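Local coordinates for protein acetyltransferase (Agrobacterium tumefaciens, PDB 2FSR) that probably transfers an acetyl group from acetyl-coenzyme A to an acceptor substrate, like other GNAT-fold acetyltransferases, at residues T36-P39 with A43-P46; F73-A78 with G103-P108; L115-Y120 with A161-R166. All blocks are in the same frame, centred on the assembly; numbering follows the deposited sequence. Where two conformers were deposited one is given.

In the fold
From the N terminus the three contacts come in series; none encloses or crosses another. Contact 1 closes a short turn of three residues, tying strand 35-38 to the start of helix 45-53. Contact 2 closes a loop of 24 residues, bringing the end of strand 97-105 back to helix 66-83. Contact 3 closes the longest loop, 40 residues that include helix 128-143 and strand 149-153, and joins strand 114-119 to helix 158-166. All three reach the five-stranded antiparallel sheet of the GNAT domain. Contacts 1 and 2 meet where F45 packs edge-to-face with F73; contacts 2 and 3 meet through the neighbouring strands, at G103 and G116.

Contact 1: residues T36-P39 with A43-P46; sequences TLRP and ADFP
With chi1 at 47°, R38 places CG between its own backbone N and carbonyl carbon, and a further bend at chi2 sends the rest of the chain out toward D44. The aspartate answers with CG beside its backbone N (chi1 -57°), which turns its carboxylate back to face the arginine, and the two side chains run head-on into each other. They meet end-on in a two-pronged salt bridge. NH1 of R38 gives a fairly straight bond to OD2 of D44 at 2.7 Å, and NH2 of R38 reaches OD1 of D44 at 3.0 Å. Both oxygens lie close to the guanidinium plane, whereas the carboxylate is turned 36° against it. The two oxygens are used differently: OD2 is met on its syn side, OD1 from above the carboxylate plane. NH1 of R38 carries a second bond, to the carbonyl O of P39 at 3.0 Å, which also lies near the guanidinium plane. D91 completes the grip by pairing with NE of R38, so carboxylates hold the guanidinium at two parts of its edge and its rotation is well fixed. OD2 of D44 in turn accepts from the backbone N of A41, inside the turn that the contact spans. With two donors on this one oxygen and an arginine facing it end-on, the carboxylate of the buried D44 would be expected to stay ionised. The salt bridge thus spans the short, three-residue connection between strand 35-38 and helix 45-53. R38 lies against M89 of the adjoining strand 87-92 and pairs with it through the backbone, while D44 packs on both M89 and F73, where helix 66-83 comes alongside.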
loop_
_atom_site.group_PDB
_atom_site.type_symbol
_atom_site.label_atom_id
_atom_site.label_comp_id
_atom_site.label_asym_id
_atom_site.label_seq_id
_atom_site.Cartn_x
_atom_site.Cartn_y
_atom_site.Cartn_z
ATOM N N THR A 36 -3.715 13.121 0.296
ATOM C CA THR A 36 -4.431 12.733 -0.924
ATOM C C THR A 36 -3.769 11.437 -1.396
ATOM O O THR A 36 -2.531 11.370 -1.510
ATOM C CB THR A 36 -4.353 13.818 -2.015
ATOM O OG1 THR A 36 -5.009 15.012 -1.545
ATOM C CG2 THR A 36 -5.051 13.357 -3.306
ATOM N N LEU A 37 -4.583 10.396 -1.608
ATOM C CA LEU A 37 -4.069 9.082 -2.014
ATOM C C LEU A 37 -4.510 8.885 -3.441
ATOM O O LEU A 37 -5.701 8.718 -3.685
ATOM C CB LEU A 37 -4.632 7.976 -1.104
ATOM C CG LEU A 37 -4.567 8.265 0.402
ATOM C CD1 LEU A 37 -5.101 7.086 1.190
ATOM C CD2 LEU A 37 -3.157 8.611 0.860
ATOM N N ARG A 38 -3.573 8.931 -4.384
ATOM C CA ARG A 38 -3.962 9.063 -5.794
ATOM C C ARG A 38 -3.207 8.108 -6.727
ATOM O O ARG A 38 -2.232 7.473 -6.330
ATOM C CB ARG A 38 -3.818 10.513 -6.285
ATOM C CG ARG A 38 -2.511 11.164 -5.898
ATOM C CD ARG A 38 -1.522 11.110 -7.004
ATOM N NE ARG A 38 -0.213 11.637 -6.599
ATOM C CZ ARG A 38 0.928 11.238 -7.136
ATOM N NH1 ARG A 38 0.916 10.338 -8.121
ATOM N NH2 ARG A 38 2.077 11.727 -6.691
ATOM N N PRO A 39 -3.704 7.966 -7.958
ATOM C CA PRO A 39 -3.050 6.999 -8.853
ATOM C C PRO A 39 -1.586 7.281 -9.176
ATOM O O PRO A 39 -1.151 8.429 -9.269
ATOM C CB PRO A 39 -3.903 7.055 -10.130
ATOM C CG PRO A 39 -5.235 7.657 -9.665
ATOM C CD PRO A 39 -4.874 8.615 -8.577
ATOM N N ALA A 43 5.789 10.292 -13.433
ATOM C CA ALA A 43 6.531 11.325 -12.700
ATOM C C ALA A 43 6.940 10.861 -11.311
ATOM O O ALA A 43 7.861 11.439 -10.708
ATOM C CB ALA A 43 5.731 12.614 -12.597
ATOM N N ASP A 44 6.225 9.862 -10.789
ATOM C CA ASP A 44 6.498 9.345 -9.461
ATOM C C ASP A 44 7.668 8.351 -9.432
ATOM O O ASP A 44 8.207 8.045 -8.352
ATOM C CB ASP A 44 5.279 8.605 -8.910
ATOM C CG ASP A 44 4.036 9.463 -8.861
ATOM O OD1 ASP A 44 4.120 10.692 -8.554
ATOM O OD2 ASP A 44 2.954 8.891 -9.114
ATOM N N PHE A 45 8.059 7.822 -10.587
ATOM C CA PHE A 45 9.057 6.760 -10.582
ATOM C C PHE A 45 10.442 7.154 -10.043
ATOM O O PHE A 45 11.053 6.378 -9.338
ATOM C CB PHE A 45 9.192 6.045 -11.938
ATOM C CG PHE A 45 9.959 4.764 -11.838
ATOM C CD1 PHE A 45 9.449 3.709 -11.072
ATOM C CD2 PHE A 45 11.205 4.618 -12.451
ATOM C CE1 PHE A 45 10.159 2.514 -10.935
ATOM C CE2 PHE A 45 11.918 3.436 -12.317
ATOM C CZ PHE A 45 11.400 2.373 -11.564
ATOM N N PRO A 46 10.955 8.331 -10.406
ATOM C CA PRO A 46 12.282 8.657 -9.906
ATOM C C PRO A 46 12.430 8.628 -8.378
ATOM O O PRO A 46 13.402 8.037 -7.890
ATOM C CB PRO A 46 12.539 10.055 -10.483
ATOM C CG PRO A 46 11.755 10.063 -11.759
ATOM C CD PRO A 46 10.475 9.346 -11.369
#

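Contact 2: residues F73-A78 with G103-P108; sequences FCHDLA and GINHGP
The H75 side chain runs nearly perpendicular to that of N105, joining helix 66-83 to the end of strand 97-105 in the alpha/beta sandwich of the GNAT fold. Although the side chains cross, their flat ends are nearly parallel, with the imidazole and amide planes only 18° apart. NE2 of H75 donates to OD1 of N105 at 2.8 Å. The oxygen lies almost in the ring plane, while seen from N105 the donor is tilted 25° from the carbonyl plane. Next to this bond, CE1 of H75 approaches the backbone O of H106 at 3.5 Å, again at the ring edge. Helix residue H75 points its CB toward the strand, and with CG anti to N (chi1 153°) the ring reaches across to it. F110 meets the same ring with planes not far from parallel. The amide of N105 is fixed at both ends, since ND2 bonds to E114 on the neighbouring strand 114-119 while OD1 accepts the N-H of H75 NE2. D76, one residue along the helix, holds Q101 through OD2 and turns OD1 toward the amide, 3.9 Å from OD1 of N105. Two acceptors face each other here, and a water between them donates to both, OD1 of D76 and OD1 of N105, at 2.7 Å each.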
loop_
_atom_site.group_PDB
_atom_site.type_symbol
_atom_site.label_atom_id
_atom_site.label_comp_id
_atom_site.label_asym_id
_atom_site.label_seq_id
_atom_site.Cartn_x
_atom_site.Cartn_y
_atom_site.Cartn_z
ATOM N N PHE A 73 6.661 -1.440 -9.230
ATOM C CA PHE A 73 5.909 -0.220 -9.570
ATOM C C PHE A 73 4.780 -0.562 -10.552
ATOM O O PHE A 73 3.657 -0.081 -10.430
ATOM C CB PHE A 73 6.888 0.795 -10.167
ATOM C CG PHE A 73 6.351 2.200 -10.306
ATOM C CD1 PHE A 73 6.226 3.047 -9.182
ATOM C CD2 PHE A 73 6.062 2.713 -11.576
ATOM C CE1 PHE A 73 5.777 4.370 -9.324
ATOM C CE2 PHE A 73 5.619 4.046 -11.729
ATOM C CZ PHE A 73 5.472 4.868 -10.593
ATOM N N CYS A 74 5.096 -1.403 -11.536
ATOM C CA CYS A 74 4.071 -1.817 -12.492
ATOM C C CYS A 74 2.976 -2.693 -11.852
ATOM O O CYS A 74 1.787 -2.500 -12.167
ATOM C CB CYS A 74 4.700 -2.541 -13.657
ATOM S SG CYS A 74 5.679 -1.438 -14.761
ATOM N N HIS A 75 3.377 -3.589 -10.948
ATOM C CA HIS A 75 2.429 -4.398 -10.148
ATOM C C HIS A 75 1.518 -3.452 -9.349
ATOM O O HIS A 75 0.292 -3.636 -9.294
ATOM C CB HIS A 75 3.236 -5.335 -9.245
ATOM C CG HIS A 75 2.533 -5.738 -7.988
ATOM N ND1 HIS A 75 1.936 -6.974 -7.845
ATOM C CD2 HIS A 75 2.368 -5.087 -6.810
ATOM C CE1 HIS A 75 1.423 -7.063 -6.626
ATOM N NE2 HIS A 75 1.693 -5.944 -5.971
ATOM N N ASP A 76 2.128 -2.422 -8.760
ATOM C CA ASP A 76 1.382 -1.469 -7.937
ATOM C C ASP A 76 0.220 -0.790 -8.705
ATOM O O ASP A 76 -0.879 -0.604 -8.191
ATOM C CB ASP A 76 2.337 -0.401 -7.406
ATOM C CG ASP A 76 3.294 -0.914 -6.324
ATOM O OD1 ASP A 76 2.999 -1.948 -5.670
ATOM O OD2 ASP A 76 4.330 -0.237 -6.085
ATOM N N LEU A 77 0.485 -0.426 -9.965
ATOM C CA LEU A 77 -0.513 0.186 -10.815
ATOM C C LEU A 77 -1.462 -0.874 -11.369
ATOM O O LEU A 77 -2.680 -0.715 -11.282
ATOM C CB LEU A 77 0.183 0.969 -11.948
ATOM C CG LEU A 77 -0.700 1.685 -12.977
ATOM C CD1 LEU A 77 -1.304 0.747 -14.011
ATOM C CD2 LEU A 77 -1.817 2.542 -12.325
ATOM N N ALA A 78 -0.904 -1.963 -11.901
ATOM C CA ALA A 78 -1.693 -2.992 -12.601
ATOM C C ALA A 78 -2.702 -3.734 -11.729
ATOM O O ALA A 78 -3.716 -4.237 -12.242
ATOM C CB ALA A 78 -0.786 -3.997 -13.294
ATOM N N GLY A 103 -0.778 0.614 -0.399
ATOM C CA GLY A 103 -1.400 -0.286 -1.386
ATOM C C GLY A 103 -1.968 -1.572 -0.844
ATOM O O GLY A 103 -1.627 -2.011 0.252
ATOM N N ILE A 104 -2.865 -2.158 -1.630
ATOM C CA ILE A 104 -3.279 -3.522 -1.389
ATOM C C ILE A 104 -2.868 -4.367 -2.595
ATOM O O ILE A 104 -3.157 -4.014 -3.743
ATOM C CB ILE A 104 -4.783 -3.631 -1.120
ATOM C CG1 ILE A 104 -5.152 -2.864 0.153
ATOM C CG2 ILE A 104 -5.223 -5.093 -0.996
ATOM C CD1 ILE A 104 -6.650 -2.581 0.267
ATOM N N ASN A 105 -2.193 -5.458 -2.275
ATOM C CA ASN A 105 -1.501 -6.319 -3.241
ATOM C C ASN A 105 -2.165 -7.669 -3.352
ATOM O O ASN A 105 -2.550 -8.262 -2.333
ATOM C CB ASN A 105 -0.093 -6.558 -2.725
ATOM C CG ASN A 105 0.682 -5.267 -2.569
ATOM O OD1 ASN A 105 1.065 -4.650 -3.564
ATOM N ND2 ASN A 105 0.868 -4.819 -1.335
ATOM N N HIS A 106 -2.246 -8.215 -4.561
ATOM C CA HIS A 106 -2.615 -9.631 -4.676
ATOM C C HIS A 106 -1.889 -10.224 -5.883
ATOM O O HIS A 106 -0.888 -9.654 -6.344
ATOM C CB HIS A 106 -4.138 -9.800 -4.762
ATOM C CG HIS A 106 -4.637 -11.146 -4.303
ATOM N ND1 HIS A 106 -5.941 -11.548 -4.495
ATOM C CD2 HIS A 106 -4.010 -12.176 -3.678
ATOM C CE1 HIS A 106 -6.099 -12.764 -3.999
ATOM N NE2 HIS A 106 -4.943 -13.174 -3.511
ATOM N N GLY A 107 -2.393 -11.342 -6.386
ATOM C CA GLY A 107 -1.724 -12.035 -7.475
ATOM C C GLY A 107 -0.796 -13.127 -6.961
ATOM O O GLY A 107 -0.758 -13.411 -5.760
ATOM N N PRO A 108 -0.023 -13.762 -7.872
ATOM C CA PRO A 108 0.725 -14.984 -7.543
ATOM C C PRO A 108 1.797 -14.853 -6.475
ATOM O O PRO A 108 2.254 -15.864 -5.950
ATOM C CB PRO A 108 1.349 -15.388 -8.894
ATOM C CG PRO A 108 1.448 -14.095 -9.639
ATOM C CD PRO A 108 0.169 -13.369 -9.285
HETATM O O HOH W 1 0.948 -1.974 -3.881
#

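Contact 3: residues L115-Y120 with A161-R166; sequences LGWLLY and AAVAER
V163 and A164 are presented to W117 by a regular helical turn; of the two backbone bonds within 161-166, that from R166 N to A162 O is the shorter, 2.9 Å, and across the contact itself the touching is apolar. The indole of W117 and the side chain of V163 reach out from strand and helix to meet between them. A chi1 of 52° tucks CG of W117 over its own main chain, flanked by N and C, and the ring system extends to the helix. Its six-membered ring does most of the touching. CG1 of V163 approaches CZ2 of W117 obliquely at 3.5 Å, with CE2 of W117 almost as near at 3.6 Å. In V163 this methyl stands anti to the backbone N (chi1 174°), while the other branch, CG2, stays farther off, 4.2 Å from NE1 of W117. The next helix residue adds a looser touch at the far end of the indole: A164 CB lies 4.2 Å from W117 CH2. Y187 of strand 183-187 packs against both W117 and A164, and A129 of helix 128-143 also lies against the indole. L115 bonds through its backbone to V150. The order strand 114-119, helix 128-143, strand 149-153, helix 158-166 matches the beta4-alpha3-beta5-alpha4 part of the GNAT fold; in relatives acetyl-coenzyme A usually sits where the two corresponding strands splay apart.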
loop_
_atom_site.group_PDB
_atom_site.type_symbol
_atom_site.label_atom_id
_atom_site.label_comp_id
_atom_site.label_asym_id
_atom_site.label_seq_id
_atom_site.Cartn_x
_atom_site.Cartn_y
_atom_site.Cartn_z
ATOM N N LEU A 115 -1.970 -5.449 2.668
ATOM C CA LEU A 115 -1.836 -4.005 2.824
ATOM C C LEU A 115 -0.382 -3.652 3.149
ATOM O O LEU A 115 0.203 -4.194 4.093
ATOM C CB LEU A 115 -2.755 -3.529 3.969
ATOM C CG LEU A 115 -2.837 -2.030 4.304
ATOM C CD1 LEU A 115 -3.505 -1.256 3.191
ATOM C CD2 LEU A 115 -3.598 -1.811 5.620
ATOM N N GLY A 116 0.209 -2.766 2.343
ATOM C CA GLY A 116 1.583 -2.333 2.607
ATOM C C GLY A 116 1.737 -0.841 2.461
ATOM O O GLY A 116 0.921 -0.182 1.832
ATOM N N TRP A 117 2.792 -0.303 3.066
ATOM C CA TRP A 117 3.015 1.154 3.020
ATOM C C TRP A 117 4.497 1.449 3.087
ATOM O O TRP A 117 5.288 0.634 3.559
ATOM C CB TRP A 117 2.316 1.890 4.191
ATOM C CG TRP A 117 2.667 1.294 5.526
ATOM C CD1 TRP A 117 3.743 1.603 6.319
ATOM C CD2 TRP A 117 1.956 0.259 6.208
ATOM N NE1 TRP A 117 3.751 0.807 7.442
ATOM C CE2 TRP A 117 2.657 -0.019 7.405
ATOM C CE3 TRP A 117 0.796 -0.469 5.919
ATOM C CZ2 TRP A 117 2.238 -1.000 8.307
ATOM C CZ3 TRP A 117 0.377 -1.433 6.819
ATOM C CH2 TRP A 117 1.097 -1.697 7.993
ATOM N N LEU A 118 4.853 2.635 2.610
ATOM C CA LEU A 118 6.213 3.130 2.737
ATOM C C LEU A 118 6.163 4.657 2.723
ATOM O O LEU A 118 5.286 5.264 2.102
ATOM C CB LEU A 118 7.110 2.605 1.609
ATOM C CG LEU A 118 6.743 3.011 0.174
ATOM C CD1 LEU A 118 7.433 4.330 -0.233
ATOM C CD2 LEU A 118 7.130 1.897 -0.800
ATOM N N LEU A 119 7.115 5.270 3.429
ATOM C CA LEU A 119 7.299 6.721 3.430
ATOM C C LEU A 119 8.712 7.065 3.031
ATOM O O LEU A 119 9.669 6.384 3.435
ATOM C CB LEU A 119 7.010 7.322 4.815
ATOM C CG LEU A 119 5.561 7.282 5.297
ATOM C CD1 LEU A 119 5.466 7.900 6.701
ATOM C CD2 LEU A 119 4.601 8.005 4.344
ATOM N N TYR A 120 8.841 8.121 2.233
ATOM C CA TYR A 120 10.139 8.611 1.828
ATOM C C TYR A 120 10.797 9.332 2.997
ATOM O O TYR A 120 10.140 9.732 3.952
ATOM C CB TYR A 120 9.993 9.564 0.647
ATOM C CG TYR A 120 9.413 8.896 -0.595
ATOM C CD1 TYR A 120 9.660 7.545 -0.869
ATOM C CD2 TYR A 120 8.655 9.617 -1.494
ATOM C CE1 TYR A 120 9.137 6.932 -2.025
ATOM C CE2 TYR A 120 8.129 9.022 -2.659
ATOM C CZ TYR A 120 8.366 7.679 -2.897
ATOM O OH TYR A 120 7.848 7.102 -4.047
ATOM N N ALA A 161 5.594 -3.065 12.290
ATOM C CA ALA A 161 4.849 -3.775 13.316
ATOM C C ALA A 161 4.021 -2.797 14.173
ATOM O O ALA A 161 2.873 -3.076 14.492
ATOM C CB ALA A 161 5.793 -4.602 14.201
ATOM N N ALA A 162 4.613 -1.663 14.551
ATOM C CA ALA A 162 3.872 -0.683 15.359
ATOM C C ALA A 162 2.660 -0.081 14.623
ATOM O O ALA A 162 1.566 0.051 15.195
ATOM C CB ALA A 162 4.804 0.414 15.866
ATOM N N VAL A 163 2.851 0.252 13.342
ATOM C CA VAL A 163 1.761 0.774 12.515
ATOM C C VAL A 163 0.677 -0.286 12.370
ATOM O O VAL A 163 -0.494 -0.001 12.573
ATOM C CB VAL A 163 2.257 1.243 11.125
ATOM C CG1 VAL A 163 1.086 1.643 10.224
ATOM C CG2 VAL A 163 3.239 2.424 11.284
ATOM N N ALA A 164 1.074 -1.515 12.055
ATOM C CA ALA A 164 0.102 -2.588 11.894
ATOM C C ALA A 164 -0.764 -2.760 13.145
ATOM O O ALA A 164 -1.979 -2.911 13.051
ATOM C CB ALA A 164 0.794 -3.910 11.504
ATOM N N GLU A 165 -0.120 -2.782 14.310
ATOM C CA GLU A 165 -0.836 -3.026 15.551
ATOM C C GLU A 165 -1.742 -1.842 15.894
ATOM O O GLU A 165 -2.871 -2.027 16.356
ATOM C CB GLU A 165 0.146 -3.319 16.688
ATOM C CG GLU A 165 -0.525 -3.726 17.983
ATOM C CD GLU A 165 0.452 -3.798 19.138
ATOM O OE1 GLU A 165 0.303 -3.004 20.103
ATOM O OE2 GLU A 165 1.374 -4.644 19.066
ATOM N N ARG A 166 -1.253 -0.631 15.648
ATOM C CA ARG A 166 -2.053 0.571 15.900
ATOM C C ARG A 166 -3.370 0.583 15.118
ATOM O O ARG A 166 -4.418 0.924 15.673
ATOM C CB ARG A 166 -1.253 1.843 15.605
ATOM C CG ARG A 166 -1.839 3.123 16.253
ATOM C CD ARG A 166 -0.935 4.344 16.062
ATOM N NE ARG A 166 0.481 3.972 16.035
ATOM C CZ ARG A 166 1.377 4.369 15.130
ATOM N NH1 ARG A 166 1.055 5.217 14.143
ATOM N NH2 ARG A 166 2.623 3.925 15.230
#